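Local structure of alpha-galactosidase (Thermus thermophilus, 6LCJ) at residues R419-T433 with R447-R460. The protein probably hydrolyses terminal alpha-galactosides, as a hexameric, thermostable alpha-galactosidase of glycoside hydrolase family 36. Numbering follows the deposited sequence.
Sequences RLQEALAHFTGFKAT and RLEAFLAREVPVRR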
ATOM      1  N   ARG E 419      37.913   1.286 -34.142  1.00 33.69           N
ATOM      2  CA  ARG E 419      38.650   2.481 -34.530  1.00 32.21           C
ATOM      3  C   ARG E 419      38.289   3.683 -33.664  1.00 32.72           C
ATOM      4  O   ARG E 419      39.133   4.558 -33.432  1.00 31.71           O
ATOM      5  CB  ARG E 419      38.381   2.769 -36.005  1.00 35.13           C
ATOM      6  CG  ARG E 419      39.006   4.042 -36.540  1.00 46.61           C
ATOM      7  CD  ARG E 419      39.171   3.976 -38.066  1.00 53.06           C
ATOM      8  NE  ARG E 419      40.305   3.143 -38.492  1.00 56.23           N
ATOM      9  CZ  ARG E 419      40.188   1.912 -38.998  1.00 56.76           C
ATOM     10  NH1 ARG E 419      38.985   1.352 -39.135  1.00 46.33           N
ATOM     11  NH2 ARG E 419      41.278   1.238 -39.368  1.00 49.08           N
ATOM     12  N   LEU E 420      37.044   3.756 -33.187  1.00 31.88           N
ATOM     13  CA  LEU E 420      36.668   4.831 -32.269  1.00 33.97           C
ATOM     14  C   LEU E 420      37.501   4.786 -30.990  1.00 31.81           C
ATOM     15  O   LEU E 420      37.960   5.825 -30.497  1.00 29.52           O
ATOM     16  CB  LEU E 420      35.182   4.733 -31.926  1.00 28.64           C
ATOM     17  CG  LEU E 420      34.177   4.752 -33.073  1.00 32.16           C
ATOM     18  CD1 LEU E 420      32.781   4.591 -32.504  1.00 27.95           C
ATOM     19  CD2 LEU E 420      34.294   6.030 -33.856  1.00 30.18           C
ATOM     20  N   GLN E 421      37.689   3.585 -30.433  1.00 27.78           N
ATOM     21  CA  GLN E 421      38.515   3.427 -29.250  1.00 30.60           C
ATOM     22  C   GLN E 421      39.975   3.745 -29.554  1.00 27.84           C
ATOM     23  O   GLN E 421      40.631   4.462 -28.793  1.00 31.89           O
ATOM     24  CB  GLN E 421      38.338   2.002 -28.701  1.00 35.50           C
ATOM     25  CG  GLN E 421      39.092   1.651 -27.407  1.00 28.67           C
ATOM     26  CD  GLN E 421      38.695   2.508 -26.221  1.00 34.34           C
ATOM     27  OE1 GLN E 421      37.781   3.332 -26.308  1.00 31.48           O
ATOM     28  NE2 GLN E 421      39.376   2.302 -25.085  1.00 30.85           N
ATOM     29  N   GLU E 422      40.493   3.250 -30.672  1.00 28.28           N
ATOM     30  CA  GLU E 422      41.883   3.530 -31.019  1.00 32.48           C
ATOM     31  C   GLU E 422      42.150   5.030 -31.125  1.00 34.36           C
ATOM     32  O   GLU E 422      43.205   5.513 -30.691  1.00 33.91           O
ATOM     33  CB  GLU E 422      42.238   2.828 -32.323  1.00 30.93           C
ATOM     34  CG  GLU E 422      43.713   2.791 -32.603  1.00 36.67           C
ATOM     35  CD  GLU E 422      44.001   2.499 -34.050  1.00 42.53           C
ATOM     36  OE1 GLU E 422      44.019   1.306 -34.407  1.00 53.80           O
ATOM     37  OE2 GLU E 422      44.205   3.455 -34.836  1.00 53.48           O
ATOM     38  N   ALA E 423      41.202   5.785 -31.691  1.00 32.47           N
ATOM     39  CA  ALA E 423      41.397   7.224 -31.862  1.00 34.79           C
ATOM     40  C   ALA E 423      41.513   7.943 -30.520  1.00 34.52           C
ATOM     41  O   ALA E 423      42.303   8.886 -30.382  1.00 31.10           O
ATOM     42  CB  ALA E 423      40.252   7.810 -32.686  1.00 33.67           C
ATOM     43  N   LEU E 424      40.735   7.518 -29.518  1.00 32.74           N
ATOM     44  CA  LEU E 424      40.836   8.141 -28.200  1.00 32.55           C
ATOM     45  C   LEU E 424      42.162   7.827 -27.513  1.00 28.79           C
ATOM     46  O   LEU E 424      42.662   8.657 -26.747  1.00 30.50           O
ATOM     47  CB  LEU E 424      39.666   7.714 -27.313  1.00 33.24           C
ATOM     48  CG  LEU E 424      38.311   8.360 -27.621  1.00 33.35           C
ATOM     49  CD1 LEU E 424      37.394   8.219 -26.431  1.00 32.44           C
ATOM     50  CD2 LEU E 424      38.455   9.813 -28.017  1.00 31.37           C
ATOM     51  N   ALA E 425      42.749   6.651 -27.761  1.00 27.25           N
ATOM     52  CA  ALA E 425      44.104   6.393 -27.273  1.00 29.06           C
ATOM     53  C   ALA E 425      45.117   7.336 -27.920  1.00 30.64           C
ATOM     54  O   ALA E 425      46.015   7.854 -27.247  1.00 34.42           O
ATOM     55  CB  ALA E 425      44.501   4.939 -27.530  1.00 27.83           C
ATOM     56  N   HIS E 426      44.997   7.574 -29.225  1.00 31.84           N
ATOM     57  CA  HIS E 426      45.887   8.539 -29.864  1.00 29.65           C
ATOM     58  C   HIS E 426      45.701   9.927 -29.266  1.00 28.84           C
ATOM     59  O   HIS E 426      46.678  10.614 -28.967  1.00 31.87           O
ATOM     60  CB  HIS E 426      45.646   8.577 -31.369  1.00 29.90           C
ATOM     61  CG  HIS E 426      46.205   7.405 -32.111  1.00 32.44           C
ATOM     62  ND1 HIS E 426      47.512   6.995 -31.977  1.00 32.70           N
ATOM     63  CD2 HIS E 426      45.639   6.573 -33.020  1.00 31.19           C
ATOM     64  CE1 HIS E 426      47.725   5.952 -32.759  1.00 34.80           C
ATOM     65  NE2 HIS E 426      46.608   5.679 -33.406  1.00 33.50           N
ATOM     66  N   PHE E 427      44.455  10.349 -29.054  1.00 26.90           N
ATOM     67  CA  PHE E 427      44.222  11.689 -28.528  1.00 27.28           C
ATOM     68  C   PHE E 427      44.785  11.848 -27.114  1.00 29.58           C
ATOM     69  O   PHE E 427      45.442  12.843 -26.804  1.00 34.06           O
ATOM     70  CB  PHE E 427      42.731  12.003 -28.558  1.00 28.48           C
ATOM     71  CG  PHE E 427      42.402  13.416 -28.170  1.00 33.88           C
ATOM     72  CD1 PHE E 427      42.566  14.454 -29.071  1.00 37.41           C
ATOM     73  CD2 PHE E 427      41.926  13.707 -26.901  1.00 32.66           C
ATOM     74  CE1 PHE E 427      42.252  15.755 -28.721  1.00 34.96           C
ATOM     75  CE2 PHE E 427      41.610  15.008 -26.549  1.00 30.60           C
ATOM     76  CZ  PHE E 427      41.783  16.030 -27.459  1.00 32.41           C
ATOM     77  N   THR E 428      44.524  10.890 -26.233  1.00 32.26           N
ATOM     78  CA  THR E 428      45.042  10.992 -24.875  1.00 28.99           C
ATOM     79  C   THR E 428      46.520  10.643 -24.794  1.00 29.70           C
ATOM     80  O   THR E 428      47.181  11.046 -23.830  1.00 29.39           O
ATOM     81  CB  THR E 428      44.275  10.062 -23.918  1.00 27.03           C
ATOM     82  OG1 THR E 428      44.415   8.705 -24.353  1.00 27.93           O
ATOM     83  CG2 THR E 428      42.791  10.419 -23.846  1.00 24.15           C
ATOM     84  N   GLY E 429      47.038   9.884 -25.764  1.00 25.75           N
ATOM     85  CA  GLY E 429      48.372   9.331 -25.676  1.00 19.92           C
ATOM     86  C   GLY E 429      48.532   8.143 -24.752  1.00 27.91           C
ATOM     87  O   GLY E 429      49.659   7.688 -24.560  1.00 33.03           O
ATOM     88  N   PHE E 430      47.442   7.625 -24.164  1.00 30.27           N
ATOM     89  CA  PHE E 430      47.488   6.487 -23.245  1.00 27.57           C
ATOM     90  C   PHE E 430      47.191   5.227 -24.047  1.00 27.20           C
ATOM     91  O   PHE E 430      46.037   4.945 -24.378  1.00 32.30           O
ATOM     92  CB  PHE E 430      46.493   6.675 -22.100  1.00 25.23           C
ATOM     93  CG  PHE E 430      46.785   5.823 -20.895  1.00 26.56           C
ATOM     94  CD1 PHE E 430      46.663   4.447 -20.952  1.00 28.51           C
ATOM     95  CD2 PHE E 430      47.180   6.404 -19.691  1.00 28.09           C
ATOM     96  CE1 PHE E 430      46.935   3.651 -19.825  1.00 32.24           C
ATOM     97  CE2 PHE E 430      47.446   5.626 -18.564  1.00 26.93           C
ATOM     98  CZ  PHE E 430      47.327   4.248 -18.627  1.00 30.47           C
ATOM     99  N   LYS E 431      48.228   4.452 -24.337  1.00 27.90           N
ATOM    100  CA  LYS E 431      48.140   3.333 -25.268  1.00 24.10           C
ATOM    101  C   LYS E 431      48.304   2.029 -24.511  1.00 28.85           C
ATOM    102  O   LYS E 431      49.323   1.813 -23.842  1.00 29.33           O
ATOM    103  CB  LYS E 431      49.195   3.462 -26.368  1.00 30.36           C
ATOM    104  CG  LYS E 431      48.989   4.702 -27.229  1.00 24.49           C
ATOM    105  CD  LYS E 431      50.215   5.069 -27.991  1.00 28.12           C
ATOM    106  CE  LYS E 431      49.838   5.475 -29.387  1.00 33.67           C
ATOM    107  NZ  LYS E 431      51.011   5.826 -30.188  1.00 35.19           N
ATOM    108  N   ALA E 432      47.297   1.168 -24.609  1.00 29.11           N
ATOM    109  CA  ALA E 432      47.298  -0.099 -23.901  1.00 26.97           C
ATOM    110  C   ALA E 432      46.449  -1.101 -24.671  1.00 25.46           C
ATOM    111  O   ALA E 432      45.535  -0.722 -25.401  1.00 26.31           O
ATOM    112  CB  ALA E 432      46.772   0.058 -22.472  1.00 27.10           C
ATOM    113  N   THR E 433      46.768  -2.383 -24.510  1.00 26.04           N
ATOM    114  CA  THR E 433      45.933  -3.437 -25.055  1.00 26.83           C
ATOM    115  C   THR E 433      46.067  -4.682 -24.197  1.00 28.82           C
ATOM    116  O   THR E 433      47.012  -4.837 -23.411  1.00 30.44           O
ATOM    117  CB  THR E 433      46.277  -3.782 -26.520  1.00 31.06           C
ATOM    118  OG1 THR E 433      45.393  -4.820 -26.986  1.00 27.72           O
ATOM    119  CG2 THR E 433      47.699  -4.282 -26.638  1.00 26.27           C
ATOM    120  N   ARG E 447      49.186  -3.758 -37.428  1.00 32.42           N
ATOM    121  CA  ARG E 447      48.453  -2.591 -36.960  1.00 30.13           C
ATOM    122  C   ARG E 447      48.809  -2.256 -35.523  1.00 29.98           C
ATOM    123  O   ARG E 447      48.971  -1.079 -35.189  1.00 29.50           O
ATOM    124  CB  ARG E 447      46.958  -2.809 -37.119  1.00 27.54           C
ATOM    125  CG  ARG E 447      46.495  -2.318 -38.460  1.00 32.81           C
ATOM    126  CD  ARG E 447      45.098  -2.717 -38.747  1.00 39.32           C
ATOM    127  NE  ARG E 447      44.141  -1.980 -37.940  1.00 49.16           N
ATOM    128  CZ  ARG E 447      43.308  -2.551 -37.086  1.00 53.17           C
ATOM    129  NH1 ARG E 447      43.322  -3.876 -36.933  1.00 47.95           N
ATOM    130  NH2 ARG E 447      42.463  -1.798 -36.388  1.00 59.18           N
ATOM    131  N   LEU E 448      48.956  -3.277 -34.668  1.00 27.88           N
ATOM    132  CA  LEU E 448      49.313  -3.035 -33.275  1.00 23.80           C
ATOM    133  C   LEU E 448      50.683  -2.371 -33.160  1.00 27.62           C
ATOM    134  O   LEU E 448      50.849  -1.399 -32.413  1.00 30.53           O
ATOM    135  CB  LEU E 448      49.282  -4.344 -32.482  1.00 24.57           C
ATOM    136  CG  LEU E 448      49.849  -4.279 -31.046  1.00 27.35           C
ATOM    137  CD1 LEU E 448      49.084  -3.252 -30.155  1.00 15.22           C
ATOM    138  CD2 LEU E 448      49.915  -5.662 -30.383  1.00 23.46           C
ATOM    139  N   GLU E 449      51.673  -2.854 -33.911  1.00 28.25           N
ATOM    140  CA  GLU E 449      52.996  -2.238 -33.841  1.00 30.59           C
ATOM    141  C   GLU E 449      52.985  -0.800 -34.358  1.00 29.94           C
ATOM    142  O   GLU E 449      53.604   0.080 -33.755  1.00 35.91           O
ATOM    143  CB  GLU E 449      54.022  -3.078 -34.601  1.00 30.95           C
ATOM    144  CG  GLU E 449      55.471  -2.618 -34.386  1.00 34.83           C
ATOM    145  CD  GLU E 449      55.878  -2.418 -32.899  1.00 41.97           C
ATOM    146  OE1 GLU E 449      55.269  -3.017 -31.974  1.00 40.55           O
ATOM    147  OE2 GLU E 449      56.837  -1.656 -32.654  1.00 42.93           O
ATOM    148  N   ALA E 450      52.303  -0.534 -35.473  1.00 28.10           N
ATOM    149  CA  ALA E 450      52.232   0.849 -35.929  1.00 33.68           C
ATOM    150  C   ALA E 450      51.510   1.734 -34.916  1.00 32.74           C
ATOM    151  O   ALA E 450      51.838   2.917 -34.773  1.00 35.16           O
ATOM    152  CB  ALA E 450      51.560   0.925 -37.299  1.00 30.74           C
ATOM    153  N   PHE E 451      50.544   1.175 -34.189  1.00 32.54           N
ATOM    154  CA  PHE E 451      49.854   1.929 -33.142  1.00 33.73           C
ATOM    155  C   PHE E 451      50.822   2.321 -32.024  1.00 33.31           C
ATOM    156  O   PHE E 451      50.879   3.486 -31.612  1.00 29.75           O
ATOM    157  CB  PHE E 451      48.690   1.082 -32.619  1.00 28.13           C
ATOM    158  CG  PHE E 451      48.025   1.608 -31.365  1.00 32.36           C
ATOM    159  CD1 PHE E 451      47.166   2.706 -31.417  1.00 32.49           C
ATOM    160  CD2 PHE E 451      48.207   0.955 -30.145  1.00 28.79           C
ATOM    161  CE1 PHE E 451      46.523   3.164 -30.279  1.00 29.52           C
ATOM    162  CE2 PHE E 451      47.556   1.401 -28.991  1.00 29.17           C
ATOM    163  CZ  PHE E 451      46.717   2.514 -29.061  1.00 30.04           C
ATOM    164  N   LEU E 452      51.615   1.357 -31.549  1.00 28.91           N
ATOM    165  CA  LEU E 452      52.569   1.616 -30.479  1.00 29.84           C
ATOM    166  C   LEU E 452      53.697   2.534 -30.930  1.00 33.32           C
ATOM    167  O   LEU E 452      54.088   3.445 -30.193  1.00 35.92           O
ATOM    168  CB  LEU E 452      53.143   0.298 -29.969  1.00 27.96           C
ATOM    169  CG  LEU E 452      52.111  -0.593 -29.285  1.00 29.16           C
ATOM    170  CD1 LEU E 452      52.626  -2.008 -29.085  1.00 26.13           C
ATOM    171  CD2 LEU E 452      51.715   0.027 -27.967  1.00 26.33           C
ATOM    172  N   ALA E 453      54.228   2.320 -32.136  1.00 35.54           N
ATOM    173  CA  ALA E 453      55.482   2.949 -32.536  1.00 36.80           C
ATOM    174  C   ALA E 453      55.308   4.346 -33.108  1.00 42.43           C
ATOM    175  O   ALA E 453      56.312   5.030 -33.323  1.00 47.38           O
ATOM    176  CB  ALA E 453      56.210   2.078 -33.561  1.00 29.39           C
ATOM    177  N   ARG E 454      54.084   4.787 -33.368  1.00 40.37           N
ATOM    178  CA  ARG E 454      53.853   6.047 -34.056  1.00 43.47           C
ATOM    179  C   ARG E 454      53.087   7.011 -33.169  1.00 43.24           C
ATOM    180  O   ARG E 454      52.334   6.613 -32.280  1.00 47.40           O
ATOM    181  CB  ARG E 454      53.077   5.851 -35.363  1.00 42.82           C
ATOM    182  CG  ARG E 454      53.936   5.422 -36.525  1.00 42.65           C
ATOM    183  CD  ARG E 454      53.107   4.771 -37.627  1.00 42.98           C
ATOM    184  NE  ARG E 454      52.337   5.755 -38.382  1.00 44.66           N
ATOM    185  CZ  ARG E 454      51.028   5.946 -38.251  1.00 50.43           C
ATOM    186  NH1 ARG E 454      50.320   5.213 -37.379  1.00 46.43           N
ATOM    187  NH2 ARG E 454      50.427   6.875 -38.989  1.00 46.81           N
ATOM    188  N   GLU E 455      53.286   8.281 -33.428  1.00 47.25           N
ATOM    189  CA  GLU E 455      52.581   9.360 -32.759  1.00 48.32           C
ATOM    190  C   GLU E 455      51.716   9.994 -33.845  1.00 51.52           C
ATOM    191  O   GLU E 455      52.206  10.777 -34.663  1.00 58.40           O
ATOM    192  CB  GLU E 455      53.561  10.348 -32.133  1.00 50.56           C
ATOM    193  CG  GLU E 455      54.546   9.756 -31.087  1.00 57.97           C
ATOM    194  CD  GLU E 455      55.518   8.699 -31.651  1.00 65.48           C
ATOM    195  OE1 GLU E 455      56.121   7.937 -30.848  1.00 64.31           O
ATOM    196  OE2 GLU E 455      55.677   8.626 -32.895  1.00 64.78           O
ATOM    197  N   VAL E 456      50.444   9.609 -33.894  1.00 43.54           N
ATOM    198  CA  VAL E 456      49.521  10.102 -34.915  1.00 49.34           C
ATOM    199  C   VAL E 456      48.877  11.363 -34.381  1.00 54.93           C
ATOM    200  O   VAL E 456      48.133  11.303 -33.381  1.00 50.93           O
ATOM    201  CB  VAL E 456      48.466   9.045 -35.271  1.00 43.63           C
ATOM    202  CG1 VAL E 456      47.829   9.386 -36.591  1.00 53.76           C
ATOM    203  CG2 VAL E 456      49.106   7.684 -35.350  1.00 42.96           C
ATOM    204  N   PRO E 457      49.128  12.539 -34.981  1.00 58.33           N
ATOM    205  CA  PRO E 457      48.524  13.782 -34.485  1.00 50.06           C
ATOM    206  C   PRO E 457      47.003  13.726 -34.525  1.00 51.16           C
ATOM    207  O   PRO E 457      46.401  13.371 -35.544  1.00 52.67           O
ATOM    208  CB  PRO E 457      49.076  14.858 -35.432  1.00 50.54           C
ATOM    209  CG  PRO E 457      49.710  14.106 -36.584  1.00 47.66           C
ATOM    210  CD  PRO E 457      50.134  12.785 -36.033  1.00 50.40           C
ATOM    211  N   VAL E 458      46.383  14.066 -33.394  1.00 48.56           N
ATOM    212  CA  VAL E 458      44.933  14.164 -33.283  1.00 47.29           C
ATOM    213  C   VAL E 458      44.585  15.582 -32.866  1.00 48.69           C
ATOM    214  O   VAL E 458      45.300  16.207 -32.073  1.00 54.39           O
ATOM    215  CB  VAL E 458      44.344  13.138 -32.288  1.00 45.06           C
ATOM    216  CG1 VAL E 458      42.820  13.092 -32.401  1.00 42.96           C
ATOM    217  CG2 VAL E 458      44.895  11.763 -32.560  1.00 40.41           C
ATOM    218  N   ARG E 459      43.490  16.091 -33.413  1.00 45.16           N
ATOM    219  CA  ARG E 459      43.025  17.435 -33.130  1.00 45.43           C
ATOM    220  C   ARG E 459      41.527  17.354 -32.914  1.00 46.84           C
ATOM    221  O   ARG E 459      40.846  16.571 -33.583  1.00 48.17           O
ATOM    222  CB  ARG E 459      43.376  18.388 -34.287  1.00 53.63           C
ATOM    223  CG  ARG E 459      42.528  19.647 -34.363  1.00 61.50           C
ATOM    224  CD  ARG E 459      43.309  20.784 -35.000  1.00 72.21           C
ATOM    225  NE  ARG E 459      44.051  20.325 -36.173  1.00 80.11           N
ATOM    226  CZ  ARG E 459      43.545  20.263 -37.404  1.00 80.09           C
ATOM    227  NH1 ARG E 459      42.287  20.636 -37.627  1.00 74.54           N
ATOM    228  NH2 ARG E 459      44.294  19.829 -38.412  1.00 74.39           N
ATOM    229  N   ARG E 460      41.009  18.139 -31.974  1.00 45.35           N
ATOM    230  CA  ARG E 460      39.571  18.173 -31.743  1.00 48.02           C
ATOM    231  C   ARG E 460      38.932  19.283 -32.565  1.00 50.50           C
ATOM    232  O   ARG E 460      39.342  20.445 -32.481  1.00 59.52           O
ATOM    233  CB  ARG E 460      39.241  18.369 -30.265  1.00 51.46           C
ATOM    234  CG  ARG E 460      38.017  17.565 -29.819  1.00 51.76           C
ATOM    235  CD  ARG E 460      37.744  17.728 -28.333  1.00 51.64           C
ATOM    236  NE  ARG E 460      36.567  16.977 -27.926  1.00 52.64           N
ATOM    237  CZ  ARG E 460      36.387  16.498 -26.698  1.00 52.75           C
ATOM    238  NH1 ARG E 460      37.318  16.705 -25.773  1.00 46.67           N
ATOM    239  NH2 ARG E 460      35.288  15.807 -26.393  1.00 42.54           N
TER
HETATM  240  O   HOH W   1      49.724   8.079 -31.417  1.00 41.50           O
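K431 lies along the F451 ring and ends on the F451 carbonyl, near the C-terminal end of helix 447-453: its CE sits over one ring face, 4.3 Å from the centroid and 16° off the normal, a CH-pi contact. With CG beside the backbone N (chi1 -63°) and a bend at chi3, the chain passes the ring and delivers NZ to F451 O at 2.7 Å, almost in line with the carbonyl. The ammonium also donates to a water, which accepts from V456 N and pairs with H426 ND1. A methionine here would probably leave F451 O and this water without their charged donor at the point where helix 447-453 ends.

F451 turns an edge toward the face of H426, the planes 64° apart, while A425 CB meets its rim in plane, 3.6 Å from CZ. On the opposite imidazole face V456 CG2 lies 3.8 Å from the ring centroid, sandwiching H426. Farther along, V458 CG1 approaches the F427 ring at its edge, 3.6 Å from CD1, and F466 meets that ring edge-to-face.

Backbone bonds of K431 and T433 to V162 place strand 431-433 beside strand 161-164, the eighth and first parallel strands. The arrangement belongs to the closing beta/alpha unit of a TIM barrel, with helix 442-453 packed outside the last strand and the chain then running across helix 415-428 into the C-terminal antiparallel sheet.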